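Local coordinates for metal-dependent phosphohydrolase, HDOD domain-containing (Geobacter sulfurreducens, PDB 3HC1), which is of unknown function but binds two iron ions and probably acts as a metal-dependent phosphohydrolase of the HD-domain superfamily, at residues A[122-127]-A[144-149]. Numbering follows the deposited sequence.
With FE (Fe (III) ion), chain C.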
loop_
_atom_site.group_PDB
_atom_site.type_symbol
_atom_site.label_atom_id
_atom_site.label_comp_id
_atom_site.label_asym_id
_atom_site.label_seq_id
_atom_site.Cartn_x
_atom_site.Cartn_y
_atom_site.Cartn_z
ATOM N N HIS A 122 -7.624 -2.276 3.636
ATOM C CA HIS A 122 -6.655 -3.257 3.139
ATOM C C HIS A 122 -5.297 -2.601 2.769
ATOM O O HIS A 122 -4.217 -3.132 3.074
ATOM C CB HIS A 122 -7.225 -3.959 1.893
ATOM C CG HIS A 122 -6.214 -4.783 1.156
ATOM N ND1 HIS A 122 -5.629 -5.901 1.707
ATOM C CD2 HIS A 122 -5.640 -4.614 -0.059
ATOM C CE1 HIS A 122 -4.788 -6.427 0.831
ATOM N NE2 HIS A 122 -4.760 -5.656 -0.244
ATOM N N SER A 123 -5.378 -1.446 2.105
ATOM C CA SER A 123 -4.187 -0.715 1.667
ATOM C C SER A 123 -3.400 -0.173 2.847
ATOM O O SER A 123 -2.141 -0.327 2.897
ATOM C CB SER A 123 -4.558 0.406 0.684
ATOM O OG SER A 123 -5.106 -0.143 -0.530
ATOM N N LEU A 124 -4.105 0.446 3.804
ATOM C CA LEU A 124 -3.479 0.903 5.052
ATOM C C LEU A 124 -2.858 -0.251 5.842
ATOM O O LEU A 124 -1.764 -0.098 6.388
ATOM C CB LEU A 124 -4.481 1.645 5.941
ATOM C CG LEU A 124 -3.927 2.356 7.193
ATOM C CD1 LEU A 124 -2.765 3.331 6.825
ATOM C CD2 LEU A 124 -5.090 3.111 7.867
ATOM N N GLY A 125 -3.533 -1.397 5.884
ATOM C CA GLY A 125 -3.013 -2.585 6.581
ATOM C C GLY A 125 -1.720 -3.074 5.949
ATOM O O GLY A 125 -0.735 -3.281 6.633
ATOM N N VAL A 126 -1.734 -3.242 4.628
ATOM C CA VAL A 126 -0.565 -3.607 3.867
ATOM C C VAL A 126 0.612 -2.619 4.078
ATOM O O VAL A 126 1.751 -3.065 4.318
ATOM C CB VAL A 126 -0.887 -3.851 2.363
ATOM C CG1 VAL A 126 0.427 -4.044 1.463
ATOM C CG2 VAL A 126 -1.809 -5.102 2.263
ATOM N N ALA A 127 0.346 -1.315 3.981
ATOM C CA ALA A 127 1.375 -0.314 4.236
ATOM C C ALA A 127 2.031 -0.589 5.595
ATOM O O ALA A 127 3.276 -0.635 5.718
ATOM C CB ALA A 127 0.786 1.113 4.213
ATOM N N ASN A 144 9.746 4.192 2.692
ATOM C CA ASN A 144 9.653 3.831 1.263
ATOM C C ASN A 144 8.827 2.547 1.064
ATOM O O ASN A 144 8.059 2.439 0.106
ATOM C CB ASN A 144 11.020 3.568 0.645
ATOM C CG ASN A 144 11.901 4.783 0.612
ATOM O OD1 ASN A 144 11.874 5.608 1.505
ATOM N ND2 ASN A 144 12.707 4.870 -0.401
ATOM N N VAL A 145 8.939 1.647 2.023
ATOM C CA VAL A 145 8.156 0.410 1.990
ATOM C C VAL A 145 6.714 0.725 2.344
ATOM O O VAL A 145 5.785 0.143 1.793
ATOM C CB VAL A 145 8.707 -0.653 2.966
ATOM C CG1 VAL A 145 7.979 -1.968 2.822
ATOM C CG2 VAL A 145 10.194 -0.879 2.747
ATOM N N TYR A 146 6.520 1.574 3.338
ATOM C CA TYR A 146 5.189 2.009 3.706
ATOM C C TYR A 146 4.434 2.608 2.481
ATOM O O TYR A 146 3.288 2.244 2.204
ATOM C CB TYR A 146 5.232 3.040 4.832
ATOM C CG TYR A 146 3.857 3.528 5.266
ATOM C CD1 TYR A 146 3.277 4.623 4.658
ATOM C CD2 TYR A 146 3.161 2.913 6.289
ATOM C CE1 TYR A 146 2.050 5.086 5.019
ATOM C CE2 TYR A 146 1.881 3.406 6.683
ATOM C CZ TYR A 146 1.342 4.469 6.027
ATOM O OH TYR A 146 0.125 4.981 6.386
ATOM N N VAL A 147 5.079 3.534 1.795
ATOM C CA VAL A 147 4.467 4.241 0.673
ATOM C C VAL A 147 4.169 3.233 -0.476
ATOM O O VAL A 147 3.064 3.248 -0.974
ATOM C CB VAL A 147 5.342 5.426 0.193
ATOM C CG1 VAL A 147 4.928 5.898 -1.198
ATOM C CG2 VAL A 147 5.278 6.598 1.204
ATOM N N ALA A 148 5.110 2.331 -0.819
ATOM C CA ALA A 148 4.875 1.275 -1.836
ATOM C C ALA A 148 3.652 0.430 -1.463
ATOM O O ALA A 148 2.825 0.109 -2.324
ATOM C CB ALA A 148 6.100 0.407 -2.075
ATOM N N GLY A 149 3.536 0.116 -0.173
ATOM C CA GLY A 149 2.427 -0.695 0.358
ATOM C C GLY A 149 1.071 -0.043 0.236
ATOM O O GLY A 149 0.094 -0.636 -0.249
HETATM FE FE FE C . -3.740 -6.172 -2.140
HETATM O O HOH W 1 -2.761 -6.970 -3.675
#
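Ala127 and Gly149 bring the two backbones together, their CA atoms only 4.0 Å apart, where segments 122-127 and 144-149, on helices 116-136 and 142-150, run nearly antiparallel at 157°, their axes approaching to 8.1 Å. Gly149 suits this place because a CB here would point toward the other helix and clash with the CA of Ala127. Ala127, with only a methyl for a side chain, sets its CB over one face of the Tyr146 ring, 3.7 Å from the centroid, a CH-pi contact shifted toward the rim at CE2. With CG anti to the backbone N (chi1 -180°) and chi2 near -90°, Tyr146 presents that face. CD1 of Leu124, an apolar branch suited to buried surroundings, touches Tyr146 OH at 3.4 Å, while that hydroxyl hydrogen-bonds Thr100 of helix 82-108, satisfying a buried polar atom. A leucine in place of Tyr146 would probably leave Thr100 without this partner and the Ala127 methyl without its aromatic face. Compact, apolar Val126 fits between Gly149 and the iron ligands His152 and Asp238; Gly149 O accepts a hydrogen bond from His152 ND1, probably helping to orient it. His122 NE2 binds iron at 2.2 Å; His122, His152, Asp153 and Asp238 form the H...HD...D set of an HD-domain metal site, completed by Glu249 and a water.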